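Maltose/maltodextrin transport permease homologue (Bdellovibrio bacteriovorus HD100, PDB 6FFL) binds maltotriose through its solute-binding MalE domain, which is fused to the transmembrane subunit MalF and probably serves maltose and maltodextrin uptake by an ABC transporter. Local coordinates at residues Val3-Trp8 and Ile33-Thr38; Arg16-Glu21 and Gln300-Glu305; Ala20-Lys25 and Lys292-Thr297; Pro80-Leu85 and Gly103-Ile108. All coordinates share one frame; numbering follows the deposited sequence.

Contact 1: residues Val3-Trp8 and Ile33-Thr38; sequences VRIQIW and ITVQAT
Val-3 through Trp-8 and Ile-33 through Thr-38 pair as neighbouring parallel strands, each residue lying beside the one thirty places further on; the axes approach to 4.6 Å at 25°. Five backbone hydrogen bonds make the ladder. The carbonyls of Val-3, Ile-5 and Ile-7 accept from the amides of Thr-34, Gln-36 and Thr-38, with Gln-36 N to Ile-5 O at 2.8 Å, while the amides of Ile-5 and Ile-7 donate back to Thr-34 O and Gln-36 O.

A second polar layer covers the face that carries Arg-4, Gln-6 and Trp-8. With CG anti to the backbone N (chi1 -176°) and an extended chain beyond, Arg-4 reaches across the neighbouring strand. Its NH1 donates to Thr-34 OG1 at 2.8 Å and its NH2 to Gln-36 OE1 at 3.0 Å, both acceptors near the guanidinium plane. The Gln-36 amide stands 77° to that plane, and NH2 meets OE1 from above the carbonyl plane. A water accepts from Arg-4 NE at 2.7 Å. Another donates to Gln-6 OE1 and Gln-36 O and accepts from Thr-38 OG1. Beside it, Trp-8 CD1 packs on Thr-38 CB at 3.6 Å.

On the opposite face the contacts are apolar. Ile-5 CG1 lies 4.1 Å from Val-35 CG2, and Ile-5 CD1 packs on Ile-33 CG2. Leu-23 of helix 13-29 covers Val-35 and Ala-37 here, as expected of the beta-alpha-beta crossover formed by strand 4-9, helix 13-29 and strand 34-39 in a periplasmic-binding-protein lobe.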
# COMPACT_ATOMS: atom_id res chain seq x y z
N VAL A 3 -10.43 4.49 -31.39
CA VAL A 3 -9.52 5.18 -30.48
C VAL A 3 -8.86 4.19 -29.53
O VAL A 3 -9.50 3.27 -29.03
CB VAL A 3 -10.27 6.30 -29.71
CG1 VAL A 3 -11.26 5.72 -28.72
CG2 VAL A 3 -9.29 7.20 -29.00
N ARG A 4 -7.56 4.36 -29.29
CA ARG A 4 -6.81 3.51 -28.37
C ARG A 4 -6.33 4.36 -27.21
O ARG A 4 -5.63 5.36 -27.41
CB ARG A 4 -5.62 2.85 -29.07
CG ARG A 4 -4.86 1.88 -28.19
CD ARG A 4 -3.99 0.95 -29.02
NE ARG A 4 -3.29 -0.04 -28.21
CZ ARG A 4 -3.85 -1.14 -27.71
NH1 ARG A 4 -5.13 -1.39 -27.93
NH2 ARG A 4 -3.13 -1.98 -26.98
N ILE A 5 -6.70 3.97 -25.99
CA ILE A 5 -6.33 4.70 -24.79
C ILE A 5 -5.44 3.81 -23.93
O ILE A 5 -5.34 2.60 -24.13
CB ILE A 5 -7.57 5.19 -24.00
CG1 ILE A 5 -8.50 4.02 -23.69
CG2 ILE A 5 -8.32 6.29 -24.78
CD1 ILE A 5 -9.64 4.39 -22.77
N GLN A 6 -4.80 4.44 -22.95
CA GLN A 6 -3.78 3.81 -22.13
C GLN A 6 -4.11 3.92 -20.64
O GLN A 6 -4.61 4.95 -20.19
CB GLN A 6 -2.42 4.49 -22.33
CG GLN A 6 -1.74 4.31 -23.68
CD GLN A 6 -0.25 4.64 -23.58
OE1 GLN A 6 0.58 3.76 -23.35
NE2 GLN A 6 0.08 5.92 -23.72
N ILE A 7 -3.80 2.87 -19.89
CA ILE A 7 -3.83 2.94 -18.43
C ILE A 7 -2.48 2.46 -17.91
O ILE A 7 -2.04 1.35 -18.23
CB ILE A 7 -4.98 2.11 -17.83
CG1 ILE A 7 -4.84 2.05 -16.30
CG2 ILE A 7 -5.03 0.72 -18.44
CD1 ILE A 7 -5.78 1.06 -15.64
N TRP A 8 -1.81 3.30 -17.13
CA TRP A 8 -0.60 2.90 -16.41
C TRP A 8 -1.00 2.63 -14.96
O TRP A 8 -1.67 3.47 -14.34
CB TRP A 8 0.49 3.97 -16.45
CG TRP A 8 1.09 4.21 -17.78
CD1 TRP A 8 0.75 3.64 -18.97
CD2 TRP A 8 2.13 5.16 -18.07
NE1 TRP A 8 1.51 4.17 -20.00
CE2 TRP A 8 2.37 5.10 -19.46
CE3 TRP A 8 2.88 6.04 -17.29
CZ2 TRP A 8 3.34 5.89 -20.09
CZ3 TRP A 8 3.84 6.83 -17.91
CH2 TRP A 8 4.06 6.74 -19.30
N ILE A 33 -13.20 1.26 -29.07
CA ILE A 33 -12.25 1.60 -28.02
C ILE A 33 -11.43 0.36 -27.70
O ILE A 33 -11.98 -0.71 -27.42
CB ILE A 33 -12.95 2.12 -26.74
CG1 ILE A 33 -13.90 3.27 -27.06
CG2 ILE A 33 -11.91 2.54 -25.71
CD1 ILE A 33 -14.64 3.77 -25.83
N THR A 34 -10.11 0.50 -27.74
CA THR A 34 -9.20 -0.50 -27.21
C THR A 34 -8.30 0.14 -26.17
O THR A 34 -8.13 1.36 -26.14
CB THR A 34 -8.36 -1.16 -28.31
OG1 THR A 34 -7.47 -0.19 -28.88
CG2 THR A 34 -9.27 -1.74 -29.39
N VAL A 35 -7.72 -0.69 -25.30
CA VAL A 35 -7.00 -0.21 -24.13
C VAL A 35 -5.64 -0.89 -24.07
O VAL A 35 -5.56 -2.12 -24.14
CB VAL A 35 -7.78 -0.47 -22.83
CG1 VAL A 35 -7.02 0.12 -21.63
CG2 VAL A 35 -9.19 0.09 -22.94
N GLN A 36 -4.59 -0.10 -23.91
CA GLN A 36 -3.25 -0.60 -23.64
C GLN A 36 -2.92 -0.39 -22.17
O GLN A 36 -2.87 0.76 -21.70
CB GLN A 36 -2.21 0.09 -24.53
CG GLN A 36 -0.77 -0.19 -24.13
CD GLN A 36 -0.34 -1.60 -24.46
OE1 GLN A 36 -0.42 -2.03 -25.62
NE2 GLN A 36 0.15 -2.34 -23.46
N ALA A 37 -2.67 -1.48 -21.44
CA ALA A 37 -2.32 -1.39 -20.03
C ALA A 37 -0.82 -1.60 -19.85
O ALA A 37 -0.22 -2.45 -20.52
CB ALA A 37 -3.09 -2.42 -19.20
N THR A 38 -0.23 -0.83 -18.95
CA THR A 38 1.20 -0.92 -18.67
C THR A 38 1.40 -0.96 -17.17
O THR A 38 0.90 -0.08 -16.46
CB THR A 38 1.97 0.27 -19.26
OG1 THR A 38 1.88 0.24 -20.69
CG2 THR A 38 3.44 0.22 -18.85
O HOH W 1 -6.18 -4.21 -26.82
O HOH W 2 -0.74 0.72 -27.66
O HOH W 3 -3.85 -4.44 -25.88
O HOH W 4 -0.18 1.71 -21.48

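Contact 2: residues Arg16-Glu21 and Gln300-Glu305; sequences RQVLAE and QLLFAE. With SO4 (sulfate ion), chain H.
A roughly antiparallel helix pair, 13-29 against 297-307, is joined where Val-18 meets Phe-303 and Leu-302; the axes of the two short segments pass 10.0 Å apart at 143°. Val-18 carries the contact. Its CG1, anti to the backbone N (chi1 175°), sits over the centre of the Phe-303 ring, 3.4 Å from the centroid and only 6° off the normal, a well-formed CH-pi contact. The valine CB lies over the same face, nearest to Phe-303 CE1. CG1 also presses against Leu-302 CG at 3.6 Å, so one methyl is shared between two consecutive residues of the facing helix. The far end of the ring reaches the backbone, Phe-303 CZ coming within 3.9 Å of Leu-19 N.

Helix 13-29 is the crossover helix of the first beta-alpha-beta unit, and Leu-19 packs on His-9 of strand 4-9. Phe-303 itself lies about 9 Å, side chain to sugar, from a bound glucose unit.

One turn on from Val-18, the extended Glu-21 chain crosses Leu-302 obliquely, with OE2 3.8 Å from Leu-302 CD1; its OE1 forms a salt bridge with Lys-306. Arg-16 points away from the facing helix. It holds a sulfate, probably from the crystallisation liquor, by NH1 to O2 at 3.0 Å and NH2 to O4 at 2.7 Å, and Tyr-13 N binds the same ion.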
# COMPACT_ATOMS: atom_id res chain seq x y z
N ARG A 16 -3.66 -7.57 -11.55
CA ARG A 16 -3.65 -7.24 -12.98
C ARG A 16 -4.23 -8.37 -13.83
O ARG A 16 -4.70 -8.11 -14.93
CB ARG A 16 -2.25 -6.84 -13.44
CG ARG A 16 -1.22 -7.92 -13.47
CD ARG A 16 0.03 -7.42 -14.22
NE ARG A 16 1.15 -8.34 -14.06
CZ ARG A 16 2.06 -8.25 -13.10
NH1 ARG A 16 1.99 -7.26 -12.21
NH2 ARG A 16 3.04 -9.15 -13.02
N GLN A 17 -4.24 -9.62 -13.33
CA GLN A 17 -5.01 -10.66 -14.01
C GLN A 17 -6.48 -10.29 -14.06
O GLN A 17 -7.15 -10.48 -15.08
CB GLN A 17 -4.84 -12.01 -13.32
CG GLN A 17 -3.41 -12.50 -13.23
CD GLN A 17 -2.72 -12.52 -14.58
OE1 GLN A 17 -3.15 -13.22 -15.50
NE2 GLN A 17 -1.65 -11.74 -14.70
N VAL A 18 -7.01 -9.76 -12.96
CA VAL A 18 -8.42 -9.36 -12.94
C VAL A 18 -8.63 -8.16 -13.85
O VAL A 18 -9.62 -8.10 -14.60
CB VAL A 18 -8.87 -9.08 -11.49
CG1 VAL A 18 -10.29 -8.54 -11.47
CG2 VAL A 18 -8.74 -10.35 -10.64
N LEU A 19 -7.71 -7.19 -13.82
CA LEU A 19 -7.80 -6.05 -14.73
C LEU A 19 -7.88 -6.51 -16.18
O LEU A 19 -8.71 -6.01 -16.96
CB LEU A 19 -6.59 -5.13 -14.54
CG LEU A 19 -6.53 -3.94 -15.48
CD1 LEU A 19 -7.70 -3.02 -15.25
CD2 LEU A 19 -5.21 -3.18 -15.27
N ALA A 20 -7.05 -7.47 -16.57
CA ALA A 20 -7.07 -7.97 -17.94
C ALA A 20 -8.44 -8.54 -18.30
O ALA A 20 -8.94 -8.31 -19.40
CB ALA A 20 -5.97 -9.01 -18.14
N GLU A 21 -9.05 -9.30 -17.39
CA GLU A 21 -10.38 -9.84 -17.66
C GLU A 21 -11.39 -8.71 -17.81
O GLU A 21 -12.23 -8.73 -18.72
CB GLU A 21 -10.80 -10.79 -16.54
CG GLU A 21 -12.23 -11.30 -16.65
CD GLU A 21 -12.59 -12.33 -15.59
OE1 GLU A 21 -11.69 -12.78 -14.85
OE2 GLU A 21 -13.78 -12.71 -15.51
N GLN A 300 -15.86 -4.02 -9.41
CA GLN A 300 -15.44 -4.08 -8.01
C GLN A 300 -15.69 -5.46 -7.42
O GLN A 300 -14.86 -5.98 -6.65
CB GLN A 300 -16.18 -3.02 -7.19
CG GLN A 300 -15.86 -1.59 -7.59
CD GLN A 300 -16.16 -0.61 -6.48
OE1 GLN A 300 -16.33 -1.01 -5.32
NE2 GLN A 300 -16.22 0.69 -6.81
N LEU A 301 -16.82 -6.07 -7.75
CA LEU A 301 -17.12 -7.39 -7.22
C LEU A 301 -16.31 -8.50 -7.89
O LEU A 301 -16.14 -9.56 -7.30
CB LEU A 301 -18.62 -7.67 -7.34
CG LEU A 301 -19.51 -6.84 -6.41
CD1 LEU A 301 -21.00 -7.11 -6.68
CD2 LEU A 301 -19.16 -7.08 -4.94
N LEU A 302 -15.84 -8.27 -9.11
CA LEU A 302 -14.90 -9.21 -9.72
C LEU A 302 -13.61 -9.26 -8.91
O LEU A 302 -13.10 -10.35 -8.60
CB LEU A 302 -14.62 -8.82 -11.17
CG LEU A 302 -13.70 -9.74 -11.96
CD1 LEU A 302 -14.31 -11.13 -12.10
CD2 LEU A 302 -13.44 -9.12 -13.34
N PHE A 303 -13.07 -8.09 -8.56
CA PHE A 303 -11.90 -8.03 -7.69
C PHE A 303 -12.22 -8.63 -6.32
O PHE A 303 -11.44 -9.41 -5.77
CB PHE A 303 -11.40 -6.59 -7.52
CG PHE A 303 -10.58 -6.10 -8.68
CD1 PHE A 303 -9.24 -6.42 -8.77
CD2 PHE A 303 -11.15 -5.29 -9.65
CE1 PHE A 303 -8.48 -5.97 -9.82
CE2 PHE A 303 -10.40 -4.84 -10.71
CZ PHE A 303 -9.05 -5.18 -10.80
N ALA A 304 -13.37 -8.25 -5.76
CA ALA A 304 -13.74 -8.80 -4.45
C ALA A 304 -13.79 -10.32 -4.49
O ALA A 304 -13.33 -10.99 -3.55
CB ALA A 304 -15.08 -8.22 -4.00
N GLU A 305 -14.28 -10.89 -5.59
CA GLU A 305 -14.42 -12.34 -5.68
C GLU A 305 -13.07 -13.03 -5.90
O GLU A 305 -12.81 -14.08 -5.31
CB GLU A 305 -15.39 -12.70 -6.80
CG GLU A 305 -15.54 -14.19 -7.08
CD GLU A 305 -16.52 -14.45 -8.21
OE1 GLU A 305 -16.20 -14.13 -9.37
OE2 GLU A 305 -17.63 -14.95 -7.93
S SO4 H . 4.44 -8.90 -9.86
O1 SO4 H . 5.67 -9.06 -9.10
O2 SO4 H . 4.51 -7.65 -10.61
O3 SO4 H . 3.30 -8.86 -8.95
O4 SO4 H . 4.27 -10.03 -10.77

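Contact 3: residues Ala20-Lys25 and Lys292-Thr297; sequences AEALEK and KYLTST
Tyr-293, near the end of helix 281-294, meets Ala-22 and Lys-25 on helix 13-29 and buries the largest area of any residue here. Its CG is anti to the backbone N (chi1 174°), and the ring brings its edge to a backbone carbonyl: Ala-22 O lies near the ring plane, 3.2 Å from CE2. The hydroxyl makes a weak hydrogen bond to that oxygen, OH to O 3.3 Å. The alanine CB lies 4.2 Å from the same CE2. Lys-25 crosses the tyrosine at about a right angle, its CG 3.4 Å from Tyr-293 OH. The lysine CB and CG do the touching, while NZ forms a salt bridge with Glu-29. Phe-26 also meets the tyrosine ring.

Leu-294 follows with a purely apolar contribution. Its CD2 touches both Ala-22 CB and Leu-23 CD2, each at 4.2 Å, and the leucine also packs on Tyr-272 of strand 266-274.

The chain then turns. Ser-296 holds the N-cap position of helix 297-307, yet its side chain makes no capping bond there and binds backward instead: OG donates to Tyr-293 O at 2.7 Å and its amide to the same oxygen at 3.0 Å. These two bonds grip the backbone of the residue whose ring makes the contact. Across the interface itself, the close approaches set Ala-22 O and Tyr-293 OH against carbon, with one weak hydrogen bond and looser apolar contacts beside them, which implies that no strong polar bond joins the two segments.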
# COMPACT_ATOMS: atom_id res chain seq x y z
N ALA A 20 -7.05 -7.47 -16.57
CA ALA A 20 -7.07 -7.97 -17.94
C ALA A 20 -8.44 -8.54 -18.30
O ALA A 20 -8.94 -8.31 -19.40
CB ALA A 20 -5.97 -9.01 -18.14
N GLU A 21 -9.05 -9.30 -17.39
CA GLU A 21 -10.38 -9.84 -17.66
C GLU A 21 -11.39 -8.71 -17.81
O GLU A 21 -12.23 -8.73 -18.72
CB GLU A 21 -10.80 -10.79 -16.54
CG GLU A 21 -12.23 -11.30 -16.65
CD GLU A 21 -12.59 -12.33 -15.59
OE1 GLU A 21 -11.69 -12.78 -14.85
OE2 GLU A 21 -13.78 -12.71 -15.51
N ALA A 22 -11.32 -7.70 -16.94
CA ALA A 22 -12.24 -6.57 -17.03
C ALA A 22 -12.03 -5.79 -18.32
O ALA A 22 -12.99 -5.38 -18.97
CB ALA A 22 -12.06 -5.66 -15.81
N LEU A 23 -10.77 -5.57 -18.71
CA LEU A 23 -10.50 -4.82 -19.93
C LEU A 23 -10.98 -5.58 -21.16
O LEU A 23 -11.46 -4.98 -22.12
CB LEU A 23 -9.00 -4.51 -20.04
CG LEU A 23 -8.42 -3.50 -19.05
CD1 LEU A 23 -6.94 -3.27 -19.36
CD2 LEU A 23 -9.20 -2.18 -19.11
N GLU A 24 -10.86 -6.91 -21.13
CA GLU A 24 -11.34 -7.71 -22.25
C GLU A 24 -12.85 -7.56 -22.42
O GLU A 24 -13.35 -7.43 -23.54
CB GLU A 24 -10.93 -9.17 -22.02
CG GLU A 24 -11.46 -10.20 -22.99
CD GLU A 24 -11.08 -11.61 -22.55
OE1 GLU A 24 -9.87 -11.89 -22.44
OE2 GLU A 24 -12.00 -12.43 -22.32
N LYS A 25 -13.59 -7.53 -21.30
CA LYS A 25 -15.03 -7.32 -21.37
C LYS A 25 -15.36 -5.91 -21.83
O LYS A 25 -16.31 -5.71 -22.60
CB LYS A 25 -15.66 -7.60 -20.01
CG LYS A 25 -17.15 -7.36 -19.92
CD LYS A 25 -17.85 -8.58 -19.36
CE LYS A 25 -19.36 -8.49 -19.58
NZ LYS A 25 -20.00 -7.48 -18.70
N LYS A 292 -15.46 5.02 -15.54
CA LYS A 292 -16.74 4.63 -14.95
C LYS A 292 -16.89 3.11 -14.92
O LYS A 292 -17.39 2.56 -13.94
CB LYS A 292 -17.89 5.27 -15.72
CG LYS A 292 -17.97 6.80 -15.61
CD LYS A 292 -19.10 7.33 -16.51
CE LYS A 292 -19.32 8.82 -16.36
NZ LYS A 292 -20.30 9.35 -17.37
N TYR A 293 -16.45 2.43 -15.97
CA TYR A 293 -16.55 0.97 -15.99
C TYR A 293 -15.66 0.33 -14.93
O TYR A 293 -16.09 -0.60 -14.22
CB TYR A 293 -16.18 0.44 -17.38
CG TYR A 293 -16.12 -1.06 -17.45
CD1 TYR A 293 -17.28 -1.82 -17.39
CD2 TYR A 293 -14.91 -1.72 -17.56
CE1 TYR A 293 -17.23 -3.20 -17.45
CE2 TYR A 293 -14.85 -3.10 -17.62
CZ TYR A 293 -16.01 -3.83 -17.56
OH TYR A 293 -15.96 -5.21 -17.62
N LEU A 294 -14.41 0.78 -14.80
CA LEU A 294 -13.48 0.12 -13.89
C LEU A 294 -13.79 0.40 -12.44
O LEU A 294 -13.24 -0.28 -11.56
CB LEU A 294 -12.03 0.52 -14.20
CG LEU A 294 -11.50 0.01 -15.55
CD1 LEU A 294 -10.11 0.58 -15.84
CD2 LEU A 294 -11.48 -1.52 -15.59
N THR A 295 -14.65 1.38 -12.15
CA THR A 295 -15.13 1.61 -10.80
C THR A 295 -16.56 1.13 -10.61
O THR A 295 -17.11 1.29 -9.51
CB THR A 295 -15.02 3.10 -10.44
OG1 THR A 295 -15.76 3.88 -11.38
CG2 THR A 295 -13.54 3.56 -10.44
N SER A 296 -17.16 0.52 -11.63
CA SER A 296 -18.54 0.05 -11.53
C SER A 296 -18.61 -1.17 -10.61
O SER A 296 -17.62 -1.87 -10.39
CB SER A 296 -19.12 -0.29 -12.91
OG SER A 296 -18.56 -1.47 -13.47
N THR A 297 -19.80 -1.41 -10.07
CA THR A 297 -19.93 -2.48 -9.08
C THR A 297 -19.64 -3.86 -9.67
O THR A 297 -18.99 -4.66 -8.97
CB THR A 297 -21.32 -2.39 -8.44
OG1 THR A 297 -21.31 -1.32 -7.49
CG2 THR A 297 -21.69 -3.71 -7.70

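Contact 4: residues Pro80-Leu85 and Gly103-Ile108; sequences PLDEVL and GKHYMI
Asp-82 OD1 accepts the backbone N of His-105 at 2.8 Å, almost straight (174° at the hydrogen) and on its syn lone pair. The other oxygen, OD2, takes His-105 ND1 at 2.8 Å, again from the syn side but with the donor out of the carboxylate plane. Both oxygens thus hold one residue, backbone and side chain together. The two side chains cross at about a right angle, with carboxylate and ring planes 37° apart. OD2 lies near the imidazole plane, at the ring edge, while Phe-90 stacks on the ring. The carboxylate would be expected to polarise the imidazole. Lys-104 CB lies 3.5 Å from Asp-82 OD1.

The histidine backbone is gripped once more, by Leu-81 N to His-105 O at 2.8 Å. These bonds fasten the short helix 82-85 and its leading turn to strand 104-109, which runs antiparallel to strand 266-274 in the mixed sheet of this lobe.

Carbon contacts surround these bonds. Pro-80 lies alongside Tyr-106, with Pro-80 CG 3.8 Å from Tyr-106 CE1. It also lies alongside the extended Lys-104 chain, Pro-80 CB 4.0 Å from Lys-104 CD. Leu-81 CD1 reaches further along the strand, touching Tyr-106 C at 3.7 Å and Ile-108 CG2 at 4.2 Å. Leu-85 approaches the same isoleucine methyl, and Leu-291 of helix 281-294 packs on Ile-108 as well.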
# COMPACT_ATOMS: atom_id res chain seq x y z
N PRO A 80 -9.54 17.46 -12.01
CA PRO A 80 -10.56 17.28 -10.96
C PRO A 80 -11.70 16.46 -11.53
O PRO A 80 -12.12 16.67 -12.67
CB PRO A 80 -11.00 18.71 -10.64
CG PRO A 80 -9.97 19.61 -11.24
CD PRO A 80 -9.39 18.87 -12.40
N LEU A 81 -12.20 15.51 -10.74
CA LEU A 81 -13.24 14.59 -11.21
C LEU A 81 -14.65 15.04 -10.86
O LEU A 81 -15.61 14.46 -11.35
CB LEU A 81 -13.00 13.19 -10.64
CG LEU A 81 -11.68 12.58 -11.10
CD1 LEU A 81 -11.47 11.22 -10.44
CD2 LEU A 81 -11.64 12.48 -12.62
N ASP A 82 -14.78 16.06 -10.01
CA ASP A 82 -16.09 16.48 -9.52
C ASP A 82 -17.04 16.83 -10.65
O ASP A 82 -18.19 16.39 -10.67
CB ASP A 82 -15.90 17.66 -8.57
CG ASP A 82 -14.99 17.32 -7.41
OD1 ASP A 82 -13.74 17.44 -7.57
OD2 ASP A 82 -15.51 16.89 -6.37
N GLU A 83 -16.57 17.61 -11.62
CA GLU A 83 -17.41 17.97 -12.75
C GLU A 83 -17.52 16.83 -13.76
O GLU A 83 -18.53 16.74 -14.47
CB GLU A 83 -16.85 19.23 -13.44
CG GLU A 83 -16.34 20.31 -12.47
CD GLU A 83 -14.94 20.03 -11.91
OE1 GLU A 83 -14.35 18.99 -12.27
OE2 GLU A 83 -14.45 20.84 -11.10
N VAL A 84 -16.51 15.96 -13.81
CA VAL A 84 -16.52 14.84 -14.75
C VAL A 84 -17.59 13.82 -14.35
O VAL A 84 -18.38 13.37 -15.19
CB VAL A 84 -15.13 14.19 -14.81
CG1 VAL A 84 -15.16 12.92 -15.65
CG2 VAL A 84 -14.10 15.18 -15.35
N LEU A 85 -17.61 13.43 -13.08
CA LEU A 85 -18.48 12.36 -12.60
C LEU A 85 -19.71 12.85 -11.84
O LEU A 85 -20.66 12.08 -11.69
CB LEU A 85 -17.68 11.40 -11.71
CG LEU A 85 -16.47 10.76 -12.40
CD1 LEU A 85 -15.62 9.98 -11.43
CD2 LEU A 85 -16.91 9.89 -13.56
N GLY A 103 -9.94 20.74 -1.75
CA GLY A 103 -11.37 20.82 -1.96
C GLY A 103 -11.92 20.05 -3.13
O GLY A 103 -13.11 20.18 -3.42
N LYS A 104 -11.11 19.25 -3.82
CA LYS A 104 -11.56 18.55 -5.01
C LYS A 104 -11.21 17.07 -4.94
O LYS A 104 -10.34 16.64 -4.16
CB LYS A 104 -10.94 19.14 -6.29
CG LYS A 104 -11.37 20.58 -6.57
CD LYS A 104 -10.48 21.25 -7.62
CE LYS A 104 -10.39 22.75 -7.39
NZ LYS A 104 -9.85 23.47 -8.58
N HIS A 105 -11.88 16.29 -5.79
CA HIS A 105 -11.64 14.85 -5.92
C HIS A 105 -10.76 14.60 -7.14
O HIS A 105 -11.21 14.79 -8.27
CB HIS A 105 -12.95 14.08 -6.08
CG HIS A 105 -13.80 14.03 -4.85
ND1 HIS A 105 -14.95 14.77 -4.71
CD2 HIS A 105 -13.68 13.29 -3.72
CE1 HIS A 105 -15.50 14.50 -3.54
NE2 HIS A 105 -14.75 13.61 -2.92
N TYR A 106 -9.54 14.11 -6.93
CA TYR A 106 -8.68 13.81 -8.06
C TYR A 106 -8.56 12.32 -8.36
O TYR A 106 -7.94 11.95 -9.36
CB TYR A 106 -7.27 14.40 -7.83
CG TYR A 106 -7.25 15.93 -7.90
CD1 TYR A 106 -7.23 16.58 -9.13
CD2 TYR A 106 -7.25 16.69 -6.75
CE1 TYR A 106 -7.21 17.98 -9.20
CE2 TYR A 106 -7.23 18.08 -6.80
CZ TYR A 106 -7.21 18.71 -8.02
OH TYR A 106 -7.19 20.08 -8.06
N MET A 107 -9.14 11.46 -7.52
CA MET A 107 -8.95 10.02 -7.64
C MET A 107 -10.22 9.31 -7.20
O MET A 107 -10.87 9.74 -6.24
CB MET A 107 -7.76 9.56 -6.79
CG MET A 107 -7.67 8.06 -6.63
SD MET A 107 -6.29 7.51 -5.61
CE MET A 107 -4.88 7.92 -6.66
N ILE A 108 -10.57 8.21 -7.87
CA ILE A 108 -11.60 7.31 -7.36
C ILE A 108 -11.05 5.89 -7.35
O ILE A 108 -10.62 5.37 -8.39
CB ILE A 108 -12.92 7.39 -8.16
CG1 ILE A 108 -13.86 6.29 -7.68
CG2 ILE A 108 -12.68 7.26 -9.67
CD1 ILE A 108 -14.45 6.59 -6.32

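All four contacts lie in one lobe of the binding domain. Contacts 1, 2 and 3 cluster around helix 13-29: residues 16-21 pack on 300-305 and residues 20-25 on 292-297, with centres of contacts 2 and 3 about 8 Å apart, while Leu-23 carries the same helix onto strand 34-39 of contact 1, centred about 12 Å from contact 3. Contact 4 reaches the same sheet as contact 1, about 21 Å away between centres, and touches contact 3 through Leu-85 and Ile-108. Along the chain it is nested inside the loops closed by contacts 2 and 3, so late helices 281-294 and 297-307 return to complete the lobe begun by the N-terminal beta-alpha-beta unit.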